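Local coordinates for down syndrome cell adhesion molecule, isoform AK (Drosophila melanogaster, PDB 4WVR), which probably mediates isoform-specific homophilic cell adhesion through immunoglobulin domains, of which this is the seventh, at residues A11-G16 against I41-N46. Numbering follows the deposited sequence.
Sequences APFSFG and IKWTLN
Phe13 reaches inward from the N-terminal segment and meets the indole of Trp43, which comes from strand 40-45 in the opposite direction; these are the two residues that touch across 11-16 and 41-46. From CB, which points toward the strand, a chi1 of 50° tucks CG of Phe13 between the backbone N and the carbonyl carbon and aims the far end of the ring at the indole. CD1 and CD2 stay behind, and that far end does the touching. CZ leads, 3.6 Å from CZ3 of Trp43, with CH2 of the indole at 3.8 Å from the same CZ. CE2 follows at 3.9 Å from Trp43 CH2, whereas CE1 lies at the margin, 4.2 Å from Trp43 CZ3. The two six-membered rings meet obliquely, their planes at 36° and their centroids 5.4 Å apart. The CA atoms of Phe13 and Trp43 lie 13.1 Å apart, a separation spanned by the two side chains. Val28 touches both side chains, while Cys84 lies against Phe13 and Cys30 against Trp43, which places the pair beside the Cys30-Cys84 disulfide. At the other end of the indole, NE1 hydrogen-bonds to Ser67 OG. With an alanine in place of Phe13, CZ3 and CH2 of Trp43 would probably lose their aromatic neighbour and a gap would open next to Cys84 and Val28. A tryptophan packed against the intersheet disulfide is the hallmark core of the immunoglobulin beta-sandwich, to which the N-terminal segment here adds a phenylalanine.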
loop_
_atom_site.group_PDB
_atom_site.type_symbol
_atom_site.label_atom_id
_atom_site.label_comp_id
_atom_site.label_asym_id
_atom_site.label_seq_id
_atom_site.Cartn_x
_atom_site.Cartn_y
_atom_site.Cartn_z
ATOM N N ALA A 11 3.412 2.383 -11.436
ATOM C CA ALA A 11 4.575 2.436 -10.560
ATOM C C ALA A 11 4.887 1.037 -10.043
ATOM O O ALA A 11 3.988 0.313 -9.612
ATOM C CB ALA A 11 4.339 3.396 -9.402
ATOM N N PRO A 12 6.165 0.643 -10.096
ATOM C CA PRO A 12 6.541 -0.681 -9.595
ATOM C C PRO A 12 6.304 -0.797 -8.093
ATOM O O PRO A 12 6.320 0.213 -7.386
ATOM C CB PRO A 12 8.032 -0.775 -9.933
ATOM C CG PRO A 12 8.488 0.636 -10.063
ATOM C CD PRO A 12 7.321 1.389 -10.623
ATOM N N PHE A 13 6.066 -2.015 -7.621
ATOM C CA PHE A 13 5.928 -2.264 -6.193
ATOM C C PHE A 13 6.744 -3.488 -5.800
ATOM O O PHE A 13 7.222 -4.220 -6.662
ATOM C CB PHE A 13 4.453 -2.444 -5.801
ATOM C CG PHE A 13 3.693 -3.428 -6.662
ATOM C CD1 PHE A 13 3.948 -4.790 -6.586
ATOM C CD2 PHE A 13 2.694 -2.989 -7.518
ATOM C CE1 PHE A 13 3.240 -5.695 -7.363
ATOM C CE2 PHE A 13 1.975 -3.889 -8.294
ATOM C CZ PHE A 13 2.253 -5.242 -8.219
ATOM N N SER A 14 6.905 -3.711 -4.501
ATOM C CA SER A 14 7.654 -4.867 -4.032
ATOM C C SER A 14 7.224 -5.305 -2.636
ATOM O O SER A 14 6.945 -4.475 -1.778
ATOM C CB SER A 14 9.156 -4.564 -4.043
ATOM O OG SER A 14 9.904 -5.658 -3.537
ATOM N N PHE A 15 7.172 -6.616 -2.420
ATOM C CA PHE A 15 6.961 -7.155 -1.082
ATOM C C PHE A 15 8.249 -7.059 -0.270
ATOM O O PHE A 15 8.235 -7.198 0.952
ATOM C CB PHE A 15 6.479 -8.607 -1.141
ATOM C CG PHE A 15 5.120 -8.770 -1.757
ATOM C CD1 PHE A 15 3.974 -8.530 -1.015
ATOM C CD2 PHE A 15 4.986 -9.168 -3.075
ATOM C CE1 PHE A 15 2.716 -8.682 -1.580
ATOM C CE2 PHE A 15 3.734 -9.321 -3.646
ATOM C CZ PHE A 15 2.598 -9.079 -2.897
ATOM N N GLY A 16 9.362 -6.820 -0.957
ATOM C CA GLY A 16 10.630 -6.607 -0.286
ATOM C C GLY A 16 11.753 -7.516 -0.739
ATOM O O GLY A 16 11.547 -8.449 -1.517
ATOM N N ILE A 41 -8.439 -2.489 -12.993
ATOM C CA ILE A 41 -7.237 -2.971 -12.326
ATOM C C ILE A 41 -7.494 -4.317 -11.669
ATOM O O ILE A 41 -8.329 -4.431 -10.773
ATOM C CB ILE A 41 -6.735 -1.969 -11.270
ATOM C CG1 ILE A 41 -6.562 -0.582 -11.891
ATOM C CG2 ILE A 41 -5.427 -2.446 -10.683
ATOM C CD1 ILE A 41 -6.124 0.482 -10.907
ATOM N N LYS A 42 -6.776 -5.338 -12.122
ATOM C CA LYS A 42 -6.986 -6.687 -11.617
ATOM C C LYS A 42 -5.669 -7.360 -11.261
ATOM O O LYS A 42 -4.597 -6.904 -11.659
ATOM C CB LYS A 42 -7.743 -7.526 -12.642
ATOM C CG LYS A 42 -7.083 -7.565 -14.000
ATOM C CD LYS A 42 -7.949 -8.307 -15.000
ATOM C CE LYS A 42 -7.280 -8.373 -16.359
ATOM N NZ LYS A 42 -8.131 -9.098 -17.339
ATOM N N TRP A 43 -5.760 -8.454 -10.512
ATOM C CA TRP A 43 -4.580 -9.122 -9.989
ATOM C C TRP A 43 -4.523 -10.595 -10.379
ATOM O O TRP A 43 -5.554 -11.250 -10.541
ATOM C CB TRP A 43 -4.537 -9.002 -8.465
ATOM C CG TRP A 43 -4.371 -7.602 -7.950
ATOM C CD1 TRP A 43 -5.353 -6.670 -7.772
ATOM C CD2 TRP A 43 -3.151 -6.985 -7.525
ATOM N NE1 TRP A 43 -4.819 -5.509 -7.269
ATOM C CE2 TRP A 43 -3.468 -5.676 -7.108
ATOM C CE3 TRP A 43 -1.819 -7.408 -7.464
ATOM C CZ2 TRP A 43 -2.502 -4.788 -6.633
ATOM C CZ3 TRP A 43 -0.858 -6.524 -6.988
ATOM C CH2 TRP A 43 -1.207 -5.230 -6.582
ATOM N N THR A 44 -3.307 -11.112 -10.525
ATOM C CA THR A 44 -3.105 -12.549 -10.660
ATOM C C THR A 44 -2.012 -13.022 -9.706
ATOM O O THR A 44 -1.105 -12.266 -9.355
ATOM C CB THR A 44 -2.732 -12.955 -12.107
ATOM O OG1 THR A 44 -1.522 -12.298 -12.502
ATOM C CG2 THR A 44 -3.845 -12.587 -13.072
ATOM N N LEU A 45 -2.129 -14.269 -9.266
ATOM C CA LEU A 45 -1.080 -14.923 -8.497
ATOM C C LEU A 45 -0.648 -16.171 -9.247
ATOM O O LEU A 45 -1.416 -17.126 -9.351
ATOM C CB LEU A 45 -1.562 -15.286 -7.093
ATOM C CG LEU A 45 -0.613 -16.157 -6.268
ATOM C CD1 LEU A 45 0.737 -15.472 -6.100
ATOM C CD2 LEU A 45 -1.222 -16.496 -4.913
ATOM N N ASN A 46 0.574 -16.155 -9.772
ATOM C CA ASN A 46 1.058 -17.221 -10.644
ATOM C C ASN A 46 0.092 -17.452 -11.802
ATOM O O ASN A 46 -0.348 -18.577 -12.046
ATOM C CB ASN A 46 1.272 -18.512 -9.854
ATOM C CG ASN A 46 2.260 -18.335 -8.720
ATOM O OD1 ASN A 46 3.330 -17.759 -8.899
ATOM N ND2 ASN A 46 1.897 -18.818 -7.541
#